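Local coordinates for protein glutamate racemase (Escherichia coli, PDB 2JFN) that belongs to the Asp/Glu/hydantoin racemase family of alpha/beta proteins and holds glutamic acid in one pocket and uridine-5'-diphosphate-N-acetylmuramoyl-L-alanine in another, at residues Leu85-Val90 against Arg233-Leu238; Glu176-Asp181 against Gln211-Gln216; Tyr51-Val56 against Pro261-Leu266. All coordinates share one frame; numbering follows the deposited sequence.

Contact 1: residues Leu85-Val90 against Arg233-Leu238. With UMA (uridine-5'-diphosphate-N-acetylmuramoyl-L-alanine), chain C.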
loop_
_atom_site.group_PDB
_atom_site.type_symbol
_atom_site.label_atom_id
_atom_site.label_comp_id
_atom_site.label_asym_id
_atom_site.label_seq_id
_atom_site.Cartn_x
_atom_site.Cartn_y
_atom_site.Cartn_z
ATOM N N LEU A 85 -12.027 1.176 16.280
ATOM C CA LEU A 85 -11.465 1.947 15.175
ATOM C C LEU A 85 -12.401 3.011 14.624
ATOM O O LEU A 85 -13.599 2.794 14.512
ATOM C CB LEU A 85 -11.074 1.002 14.036
ATOM C CG LEU A 85 -10.152 -0.174 14.374
ATOM C CD1 LEU A 85 -9.986 -1.080 13.154
ATOM C CD2 LEU A 85 -8.813 0.358 14.845
ATOM N N ALA A 86 -11.847 4.171 14.296
ATOM C CA ALA A 86 -12.641 5.236 13.705
ATOM C C ALA A 86 -12.629 4.992 12.193
ATOM O O ALA A 86 -13.585 5.304 11.488
ATOM C CB ALA A 86 -12.022 6.602 14.033
ATOM N N LEU A 87 -11.545 4.399 11.701
ATOM C CA LEU A 87 -11.406 4.132 10.276
ATOM C C LEU A 87 -10.226 3.203 10.018
ATOM O O LEU A 87 -9.253 3.202 10.772
ATOM C CB LEU A 87 -11.193 5.462 9.538
ATOM C CG LEU A 87 -10.829 5.517 8.052
ATOM C CD1 LEU A 87 -11.196 6.899 7.517
ATOM C CD2 LEU A 87 -9.337 5.247 7.849
ATOM N N ALA A 88 -10.321 2.417 8.951
ATOM C CA ALA A 88 -9.256 1.498 8.573
ATOM C C ALA A 88 -8.908 1.659 7.096
ATOM O O ALA A 88 -9.786 1.829 6.245
ATOM C CB ALA A 88 -9.675 0.065 8.845
ATOM N N VAL A 89 -7.616 1.601 6.802
ATOM C CA VAL A 89 -7.133 1.722 5.434
ATOM C C VAL A 89 -6.440 0.438 5.011
ATOM O O VAL A 89 -5.503 -0.014 5.669
ATOM C CB VAL A 89 -6.106 2.866 5.293
ATOM C CG1 VAL A 89 -5.687 3.002 3.832
ATOM C CG2 VAL A 89 -6.686 4.169 5.825
ATOM N N VAL A 90 -6.915 -0.161 3.928
ATOM C CA VAL A 90 -6.300 -1.366 3.405
ATOM C C VAL A 90 -5.283 -0.819 2.406
ATOM O O VAL A 90 -5.562 -0.740 1.210
ATOM C CB VAL A 90 -7.336 -2.253 2.686
ATOM C CG1 VAL A 90 -6.674 -3.525 2.173
ATOM C CG2 VAL A 90 -8.471 -2.611 3.655
ATOM N N ARG A 233 -6.424 12.419 1.664
ATOM C CA ARG A 233 -7.594 13.284 1.518
ATOM C C ARG A 233 -8.891 12.511 1.759
ATOM O O ARG A 233 -9.797 13.008 2.421
ATOM C CB ARG A 233 -7.623 13.930 0.124
ATOM C CG ARG A 233 -6.527 14.973 -0.108
ATOM C CD ARG A 233 -6.803 15.767 -1.383
ATOM N NE ARG A 233 -6.723 14.938 -2.585
ATOM C CZ ARG A 233 -5.586 14.639 -3.208
ATOM N NH1 ARG A 233 -4.434 15.107 -2.751
ATOM N NH2 ARG A 233 -5.598 13.859 -4.281
ATOM N N ARG A 234 -8.983 11.296 1.229
ATOM C CA ARG A 234 -10.183 10.483 1.426
ATOM C C ARG A 234 -10.358 10.136 2.910
ATOM O O ARG A 234 -11.484 10.085 3.416
ATOM C CB ARG A 234 -10.096 9.198 0.600
ATOM C CG ARG A 234 -11.281 8.259 0.777
ATOM C CD ARG A 234 -12.612 8.923 0.416
ATOM N NE ARG A 234 -13.700 7.947 0.399
ATOM C CZ ARG A 234 -14.974 8.242 0.166
ATOM N NH1 ARG A 234 -15.332 9.497 -0.071
ATOM N NH2 ARG A 234 -15.889 7.280 0.163
ATOM N N THR A 235 -9.241 9.909 3.597
ATOM C CA THR A 235 -9.253 9.580 5.022
ATOM C C THR A 235 -9.763 10.771 5.830
ATOM O O THR A 235 -10.616 10.620 6.712
ATOM C CB THR A 235 -7.837 9.182 5.507
ATOM O OG1 THR A 235 -7.462 7.948 4.883
ATOM C CG2 THR A 235 -7.801 9.007 7.032
ATOM N N ALA A 236 -9.248 11.956 5.514
ATOM C CA ALA A 236 -9.668 13.173 6.198
ATOM C C ALA A 236 -11.159 13.425 5.961
ATOM O O ALA A 236 -11.868 13.875 6.859
ATOM C CB ALA A 236 -8.849 14.362 5.704
ATOM N N TRP A 237 -11.641 13.130 4.758
ATOM C CA TRP A 237 -13.054 13.341 4.455
ATOM C C TRP A 237 -13.939 12.378 5.253
ATOM O O TRP A 237 -14.994 12.765 5.764
ATOM C CB TRP A 237 -13.326 13.141 2.962
ATOM C CG TRP A 237 -14.713 13.570 2.548
ATOM C CD1 TRP A 237 -15.131 14.846 2.276
ATOM C CD2 TRP A 237 -15.866 12.731 2.393
ATOM N NE1 TRP A 237 -16.472 14.850 1.958
ATOM C CE2 TRP A 237 -16.947 13.566 2.023
ATOM C CE3 TRP A 237 -16.093 11.355 2.531
ATOM C CZ2 TRP A 237 -18.235 13.069 1.790
ATOM C CZ3 TRP A 237 -17.377 10.861 2.300
ATOM C CH2 TRP A 237 -18.430 11.718 1.933
ATOM N N LEU A 238 -13.511 11.123 5.351
ATOM C CA LEU A 238 -14.275 10.115 6.077
ATOM C C LEU A 238 -14.269 10.369 7.576
ATOM O O LEU A 238 -15.260 10.109 8.260
ATOM C CB LEU A 238 -13.726 8.719 5.779
ATOM C CG LEU A 238 -13.940 8.243 4.343
ATOM C CD1 LEU A 238 -13.209 6.941 4.113
ATOM C CD2 LEU A 238 -15.428 8.070 4.075
HETATM N N1 UMA C . -7.534 6.439 -4.544
HETATM C C2 UMA C . -7.738 5.099 -3.937
HETATM N N3 UMA C . -8.636 5.058 -2.881
HETATM C C4 UMA C . -9.344 6.152 -2.361
HETATM C C5 UMA C . -9.087 7.495 -3.031
HETATM C C6 UMA C . -8.216 7.565 -4.058
HETATM O O2 UMA C . -7.167 4.087 -4.314
HETATM O O4 UMA C . -10.107 5.986 -1.421
HETATM C C1B UMA C . -6.560 6.502 -5.690
HETATM C C2B UMA C . -7.232 6.108 -6.994
HETATM O "O2'" UMA C . -6.387 5.268 -7.874
HETATM C C3B UMA C . -7.660 7.360 -7.685
HETATM C C4B UMA C . -6.519 8.259 -7.246
HETATM O O4B UMA C . -6.095 7.801 -5.967
HETATM O O3B UMA C . -7.678 6.988 -9.089
HETATM C C5B UMA C . -6.874 9.684 -7.093
HETATM O O5B UMA C . -8.051 9.807 -6.376
HETATM P PA UMA C . -8.829 11.181 -6.189
HETATM O O1A UMA C . -9.697 10.948 -5.026
HETATM O O2A UMA C . -7.884 12.243 -6.066
HETATM O O3A UMA C . -9.731 11.258 -7.534
HETATM P PB UMA C . -10.051 10.221 -8.704
HETATM O O1B UMA C . -8.865 9.844 -9.443
HETATM O O2B UMA C . -11.196 10.748 -9.453
HETATM O "O1'" UMA C . -10.653 8.977 -7.817
HETATM C "C1'" UMA C . -12.020 8.574 -7.725
HETATM C "C2'" UMA C . -12.383 8.148 -6.327
HETATM N "N2'" UMA C . -12.228 9.249 -5.358
HETATM C "C7'" UMA C . -13.283 9.815 -4.748
HETATM O "O7'" UMA C . -14.413 9.343 -4.829
HETATM C "C8'" UMA C . -13.061 11.063 -3.920
HETATM C "C3'" UMA C . -11.511 6.938 -5.952
HETATM O "O3'" UMA C . -11.887 6.419 -4.631
HETATM C "C4'" UMA C . -11.648 5.803 -6.995
HETATM O "O4'" UMA C . -10.817 4.709 -6.662
HETATM C "C5'" UMA C . -11.298 6.330 -8.390
HETATM O "O5'" UMA C . -12.165 7.491 -8.682
HETATM C "C6'" UMA C . -11.537 5.323 -9.501
HETATM O "O6'" UMA C . -12.876 4.852 -9.455
HETATM C C18 UMA C . -13.205 6.071 -4.137
HETATM C C19 UMA C . -13.521 4.615 -4.236
HETATM O O18 UMA C . -14.666 4.229 -4.391
HETATM C C20 UMA C . -13.391 6.725 -2.752
HETATM N N4 UMA C . -12.460 3.798 -4.136
HETATM C C21 UMA C . -12.512 2.331 -4.054
HETATM C C22 UMA C . -13.485 1.768 -2.974
HETATM O O19 UMA C . -13.670 2.464 -1.951
HETATM O O20 UMA C . -14.049 0.662 -3.175
HETATM C C23 UMA C . -11.101 1.787 -3.801
#
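Leu-87, the first residue of strand 87-90, puts its branched end against Thr-235 and Leu-238 of helix 228-241. Because CG lies anti to the backbone N (chi1 172°), the methyls are carried out from the sheet: CD1 reaches Leu-238 CB at 3.6 Å, and CD2 lies 4.1 Å from Thr-235 CG2. The Leu-87 and Leu-238 side chains meet at about a right angle, a branched end against the base of its partner. Two residues on, Val-89 also faces the helix, as alternation along a strand requires; its CG2 stands 4.0 Å from Thr-235 OG1. Threonine suits this buried place, since its methyl packs on leucine while its hydroxyl is hydrogen-bonded to the carbonyl of Ile-231 one turn back.

Strand and helix segments run nearly antiparallel, at 160°, with axes 9.9 Å apart. The helix also carries two arginines to the bound UMA. Arg-233 NH2 makes a weak hydrogen bond of 3.3 Å to UMA O2A, which lies in the guanidinium plane. The guanidinium of Arg-234 is sandwiched, with UMA C20 over one face, offset toward the rim, and Leu-238 CD2 over the centre of the other, 3.9 Å above the plane. Such a helix laid on a largely parallel sheet is characteristic of the layered alpha/beta fold, and here the same helix lines the UMA pocket.

Contact 2: residues Glu176-Asp181 against Gln211-Gln216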
loop_
_atom_site.group_PDB
_atom_site.type_symbol
_atom_site.label_atom_id
_atom_site.label_comp_id
_atom_site.label_asym_id
_atom_site.label_seq_id
_atom_site.Cartn_x
_atom_site.Cartn_y
_atom_site.Cartn_z
ATOM N N GLU A 176 18.751 -3.179 4.291
ATOM C CA GLU A 176 19.614 -3.539 3.172
ATOM C C GLU A 176 19.539 -2.476 2.084
ATOM O O GLU A 176 18.514 -1.818 1.917
ATOM C CB GLU A 176 19.218 -4.900 2.588
ATOM C CG GLU A 176 19.457 -6.086 3.515
ATOM C CD GLU A 176 18.340 -6.290 4.522
ATOM O OE1 GLU A 176 17.209 -6.623 4.101
ATOM O OE2 GLU A 176 18.593 -6.122 5.736
ATOM N N ASP A 177 20.632 -2.308 1.349
ATOM C CA ASP A 177 20.688 -1.322 0.278
ATOM C C ASP A 177 20.108 -1.920 -0.991
ATOM O O ASP A 177 20.319 -3.092 -1.290
ATOM C CB ASP A 177 22.135 -0.895 0.046
ATOM C CG ASP A 177 22.805 -0.413 1.323
ATOM O OD1 ASP A 177 22.539 0.739 1.739
ATOM O OD2 ASP A 177 23.579 -1.199 1.917
ATOM N N VAL A 178 19.369 -1.109 -1.733
ATOM C CA VAL A 178 18.750 -1.566 -2.965
ATOM C C VAL A 178 19.757 -1.594 -4.113
ATOM O O VAL A 178 20.419 -0.597 -4.393
ATOM C CB VAL A 178 17.569 -0.645 -3.357
ATOM C CG1 VAL A 178 16.886 -1.173 -4.608
ATOM C CG2 VAL A 178 16.583 -0.543 -2.197
ATOM N N SER A 179 19.871 -2.743 -4.771
ATOM C CA SER A 179 20.780 -2.884 -5.903
ATOM C C SER A 179 20.160 -2.232 -7.128
ATOM O O SER A 179 19.137 -2.699 -7.635
ATOM C CB SER A 179 21.040 -4.356 -6.206
ATOM O OG SER A 179 21.574 -4.499 -7.509
ATOM N N LEU A 180 20.773 -1.155 -7.607
ATOM C CA LEU A 180 20.249 -0.467 -8.778
ATOM C C LEU A 180 20.316 -1.360 -10.008
ATOM O O LEU A 180 19.482 -1.249 -10.903
ATOM C CB LEU A 180 21.014 0.832 -9.026
ATOM C CG LEU A 180 20.923 1.883 -7.913
ATOM C CD1 LEU A 180 21.587 3.172 -8.377
ATOM C CD2 LEU A 180 19.460 2.140 -7.553
ATOM N N ASP A 181 21.302 -2.252 -10.056
ATOM C CA ASP A 181 21.428 -3.152 -11.193
ATOM C C ASP A 181 20.233 -4.100 -11.256
ATOM O O ASP A 181 19.767 -4.453 -12.337
ATOM C CB ASP A 181 22.731 -3.955 -11.116
ATOM C CG ASP A 181 23.965 -3.089 -11.332
ATOM O OD1 ASP A 181 23.942 -2.212 -12.223
ATOM O OD2 ASP A 181 24.967 -3.293 -10.619
ATOM N N GLN A 211 10.896 5.224 -4.546
ATOM C CA GLN A 211 10.885 6.371 -5.444
ATOM C C GLN A 211 12.271 6.857 -5.858
ATOM O O GLN A 211 12.547 6.999 -7.048
ATOM C CB GLN A 211 10.094 7.538 -4.838
ATOM C CG GLN A 211 10.090 8.760 -5.755
ATOM C CD GLN A 211 9.095 9.823 -5.344
ATOM O OE1 GLN A 211 7.880 9.600 -5.373
ATOM N NE2 GLN A 211 9.605 10.995 -4.962
ATOM N N GLU A 212 13.147 7.105 -4.890
ATOM C CA GLU A 212 14.487 7.593 -5.215
ATOM C C GLU A 212 15.214 6.657 -6.175
ATOM O O GLU A 212 15.722 7.091 -7.211
ATOM C CB GLU A 212 15.315 7.784 -3.940
ATOM C CG GLU A 212 16.619 8.539 -4.167
ATOM C CD GLU A 212 17.040 9.377 -2.963
ATOM O OE1 GLU A 212 16.301 10.320 -2.595
ATOM O OE2 GLU A 212 18.110 9.094 -2.383
ATOM N N GLU A 213 15.250 5.372 -5.832
ATOM C CA GLU A 213 15.907 4.381 -6.668
ATOM C C GLU A 213 15.280 4.315 -8.062
ATOM O O GLU A 213 15.993 4.232 -9.064
ATOM C CB GLU A 213 15.831 2.996 -6.015
ATOM C CG GLU A 213 16.655 2.822 -4.744
ATOM C CD GLU A 213 16.002 3.401 -3.495
ATOM O OE1 GLU A 213 14.831 3.840 -3.557
ATOM O OE2 GLU A 213 16.669 3.406 -2.438
ATOM N N LEU A 214 13.948 4.336 -8.124
ATOM C CA LEU A 214 13.250 4.275 -9.409
ATOM C C LEU A 214 13.605 5.456 -10.300
ATOM O O LEU A 214 13.801 5.298 -11.503
ATOM C CB LEU A 214 11.733 4.236 -9.203
ATOM C CG LEU A 214 11.171 2.913 -8.669
ATOM C CD1 LEU A 214 9.702 3.077 -8.305
ATOM C CD2 LEU A 214 11.358 1.821 -9.727
ATOM N N LEU A 215 13.695 6.636 -9.704
ATOM C CA LEU A 215 14.019 7.828 -10.466
ATOM C C LEU A 215 15.456 7.830 -10.982
ATOM O O LEU A 215 15.775 8.539 -11.931
ATOM C CB LEU A 215 13.737 9.072 -9.621
ATOM C CG LEU A 215 12.236 9.276 -9.389
ATOM C CD1 LEU A 215 12.000 10.456 -8.474
ATOM C CD2 LEU A 215 11.545 9.497 -10.729
ATOM N N GLN A 216 16.325 7.035 -10.367
ATOM C CA GLN A 216 17.711 6.970 -10.818
ATOM C C GLN A 216 17.833 6.035 -12.016
ATOM O O GLN A 216 18.710 6.201 -12.862
ATOM C CB GLN A 216 18.628 6.463 -9.700
ATOM C CG GLN A 216 18.673 7.332 -8.456
ATOM C CD GLN A 216 19.698 6.841 -7.449
ATOM O OE1 GLN A 216 20.905 6.973 -7.664
ATOM N NE2 GLN A 216 19.226 6.261 -6.350
HETATM O O HOH W 1 18.952 1.881 -1.448
#
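Leu-180 and Glu-213 bring the backbones closest, their CA atoms 6.8 Å apart, where the start of helix 180-186 and the loop before it pass helix 211-217. Glu-213 is the centre of the contact and works mainly through its aliphatic part. Its chain bends at chi2 (80°), which turns the carboxylate back along the loop. CG touches both neighbours, with Val-178 CB 3.8 Å from Glu-213 CG and Leu-180 CD2 4.0 Å from it, and CB shares the Leu-180 CD2 contact. Both side chains cross that of the glutamate at about a right angle, so methyl and methylene groups touch without running alongside each other. Valine, branched at CB, sets CB and both methyls against the glutamate chain, CB and CG1 near CG and CG2 beside the carboxylate. Leucine's two methyls let it touch Glu-213 with CD2 and Gln-216 with CD1.

The loop leads into its helix through an N-cap: Ser-179, whose CB points away from helix 211-217, uses OG to accept a hydrogen bond from the backbone N of Ala-182, and the small polar side chain suits that place. The capped loop between helices 163-174 and 180-186, with the first residue of helix 180-186, thus lies on helix 211-217 at the surface of the alpha/beta racemase fold.

Each carboxylate oxygen of Glu-213 has its own partner. OE1 forms a salt bridge with Lys-172 of helix 163-174, which probably favours the charged carboxylate. OE2 accepts a hydrogen bond of 2.9 Å from a water, and that water in turn accepts one of 3.0 Å from Val-178 N, so the loop backbone is tied to the helix through solvent. At the outer margin, Gln-216, extended beyond CG, brings OE1 to 3.9 Å from Leu-180 CD1, a van der Waals contact.

Contact 3: residues Tyr51-Val56 against Pro261-Leu266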
loop_
_atom_site.group_PDB
_atom_site.type_symbol
_atom_site.label_atom_id
_atom_site.label_comp_id
_atom_site.label_asym_id
_atom_site.label_seq_id
_atom_site.Cartn_x
_atom_site.Cartn_y
_atom_site.Cartn_z
ATOM N N TYR A 51 -0.477 0.573 13.059
ATOM C CA TYR A 51 0.018 0.003 11.817
ATOM C C TYR A 51 0.068 -1.499 12.031
ATOM O O TYR A 51 0.643 -1.974 13.012
ATOM C CB TYR A 51 1.421 0.514 11.473
ATOM C CG TYR A 51 1.877 0.069 10.092
ATOM C CD1 TYR A 51 2.743 -1.013 9.925
ATOM C CD2 TYR A 51 1.377 0.692 8.948
ATOM C CE1 TYR A 51 3.093 -1.468 8.642
ATOM C CE2 TYR A 51 1.722 0.250 7.667
ATOM C CZ TYR A 51 2.573 -0.828 7.518
ATOM O OH TYR A 51 2.869 -1.271 6.240
ATOM N N ALA A 52 -0.547 -2.248 11.127
ATOM C CA ALA A 52 -0.543 -3.701 11.243
ATOM C C ALA A 52 -0.065 -4.320 9.941
ATOM O O ALA A 52 -0.532 -3.953 8.859
ATOM C CB ALA A 52 -1.944 -4.205 11.579
ATOM N N PHE A 53 0.879 -5.245 10.043
ATOM C CA PHE A 53 1.377 -5.915 8.856
ATOM C C PHE A 53 1.378 -7.431 9.057
ATOM O O PHE A 53 1.739 -7.941 10.123
ATOM C CB PHE A 53 2.771 -5.375 8.463
ATOM C CG PHE A 53 3.836 -5.547 9.520
ATOM C CD1 PHE A 53 4.823 -6.521 9.373
ATOM C CD2 PHE A 53 3.877 -4.711 10.632
ATOM C CE1 PHE A 53 5.840 -6.657 10.318
ATOM C CE2 PHE A 53 4.891 -4.836 11.590
ATOM C CZ PHE A 53 5.875 -5.813 11.430
ATOM N N ASP A 54 0.941 -8.145 8.024
ATOM C CA ASP A 54 0.855 -9.603 8.069
ATOM C C ASP A 54 2.155 -10.285 7.650
ATOM O O ASP A 54 2.247 -10.843 6.557
ATOM C CB ASP A 54 -0.288 -10.075 7.167
ATOM C CG ASP A 54 -0.646 -11.535 7.397
ATOM O OD1 ASP A 54 0.037 -12.201 8.211
ATOM O OD2 ASP A 54 -1.610 -12.011 6.764
ATOM N N ASN A 55 3.155 -10.265 8.528
ATOM C CA ASN A 55 4.429 -10.884 8.208
ATOM C C ASN A 55 4.311 -12.404 8.133
ATOM O O ASN A 55 5.197 -13.065 7.605
ATOM C CB ASN A 55 5.502 -10.469 9.230
ATOM C CG ASN A 55 5.179 -10.916 10.645
ATOM O OD1 ASN A 55 4.092 -10.653 11.168
ATOM N ND2 ASN A 55 6.136 -11.587 11.280
ATOM N N VAL A 56 3.206 -12.946 8.636
ATOM C CA VAL A 56 2.968 -14.391 8.619
ATOM C C VAL A 56 2.533 -14.912 7.243
ATOM O O VAL A 56 2.963 -15.986 6.813
ATOM C CB VAL A 56 1.887 -14.789 9.665
ATOM C CG1 VAL A 56 1.394 -16.218 9.417
ATOM C CG2 VAL A 56 2.467 -14.685 11.070
ATOM N N PRO A 261 12.318 -12.649 13.711
ATOM C CA PRO A 261 13.469 -11.758 13.575
ATOM C C PRO A 261 13.193 -10.723 12.483
ATOM O O PRO A 261 13.552 -9.560 12.624
ATOM C CB PRO A 261 14.603 -12.714 13.211
ATOM C CG PRO A 261 14.222 -13.963 13.972
ATOM C CD PRO A 261 12.741 -14.064 13.682
ATOM N N GLY A 262 12.541 -11.153 11.403
ATOM C CA GLY A 262 12.227 -10.236 10.318
ATOM C C GLY A 262 11.371 -9.060 10.766
ATOM O O GLY A 262 11.664 -7.911 10.444
ATOM N N ALA A 263 10.307 -9.343 11.507
ATOM C CA ALA A 263 9.430 -8.294 12.004
ATOM C C ALA A 263 10.184 -7.388 12.973
ATOM O O ALA A 263 10.048 -6.164 12.934
ATOM C CB ALA A 263 8.221 -8.908 12.699
ATOM N N GLU A 264 10.982 -7.997 13.844
ATOM C CA GLU A 264 11.743 -7.243 14.835
ATOM C C GLU A 264 12.743 -6.298 14.171
ATOM O O GLU A 264 12.984 -5.194 14.663
ATOM C CB GLU A 264 12.448 -8.222 15.785
ATOM C CG GLU A 264 11.465 -9.119 16.523
ATOM C CD GLU A 264 12.092 -10.380 17.105
ATOM O OE1 GLU A 264 13.175 -10.792 16.649
ATOM O OE2 GLU A 264 11.475 -10.974 18.011
ATOM N N GLN A 265 13.303 -6.721 13.044
ATOM C CA GLN A 265 14.271 -5.904 12.327
ATOM C C GLN A 265 13.683 -4.605 11.781
ATOM O O GLN A 265 14.425 -3.719 11.360
ATOM C CB GLN A 265 14.901 -6.709 11.190
ATOM C CG GLN A 265 15.620 -7.939 11.692
ATOM C CD GLN A 265 16.319 -8.709 10.597
ATOM O OE1 GLN A 265 16.830 -9.806 10.834
ATOM N NE2 GLN A 265 16.356 -8.141 9.390
ATOM N N LEU A 266 12.361 -4.496 11.784
ATOM C CA LEU A 266 11.694 -3.283 11.308
ATOM C C LEU A 266 11.541 -2.240 12.411
ATOM O O LEU A 266 11.177 -1.090 12.143
ATOM C CB LEU A 266 10.302 -3.616 10.762
ATOM C CG LEU A 266 10.254 -4.330 9.415
ATOM C CD1 LEU A 266 8.801 -4.555 9.013
ATOM C CD2 LEU A 266 10.984 -3.489 8.371
#
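Apolar packing comes first: the far end of the Phe-53 ring meets Ala-263 and Leu-266. The phenyl group reaches them from chi1 60°, with CG between the backbone N and the carbonyl carbon. Ala-263 CB sits at the ring edge, near its plane, 4.1 Å from Phe-53 CE1. Leu-266 CD1 approaches the ring obliquely, 3.9 Å from Phe-53 CE1, the two side chains coming from opposite directions. Phenylalanine suits this place because its flat ring is long enough to bridge strand and helix, and alanine because its single methyl lets the helix come near.

A polar side chain also touches that methyl. Asn-55 ND2 lies 3.7 Å from Ala-263 CB, a van der Waals contact; the amide's hydrogen bonds are made elsewhere: OD1 accepts from Met-257 N, and ND2 donates to the carbonyl of Ala-258. An asparagine can do both at once, and here it ties the turn after its own strand to the loop following strand 253-256.

Backbone bonds shape each side. Asp-54 is the centre of an inverse gamma turn, through a weak bond of 3.2 Å from Asn-55 N to Phe-53 O. On the helical side, Leu-266 N bonds to Ala-263 O at 3.1 Å. The arrangement, a helix packed beside the C-terminal end of a strand whose parallel neighbour leads into that helix, is characteristic of alpha/beta folds.

Along the chain the three contacts lie one within another: 51-56 opens contact 3, 85-90 opens contact 1, contact 2 forms wholly between the halves of contact 1, then 233-238 and finally 261-266 close the outer two. Contacts 1 and 3 reach the same mixed sheet, through strands 87-90 and 48-53, each paired with strand 21-28; their centres are 23 Å apart. Contact 2 lies across the chain's centre from contact 1, 31 Å between centres; its nearest atoms are about 5 Å from those of contact 3, without touching. Contacts 1 and 3 thereby fasten late helical segments to early strands, while contact 2 joins segments closer in sequence.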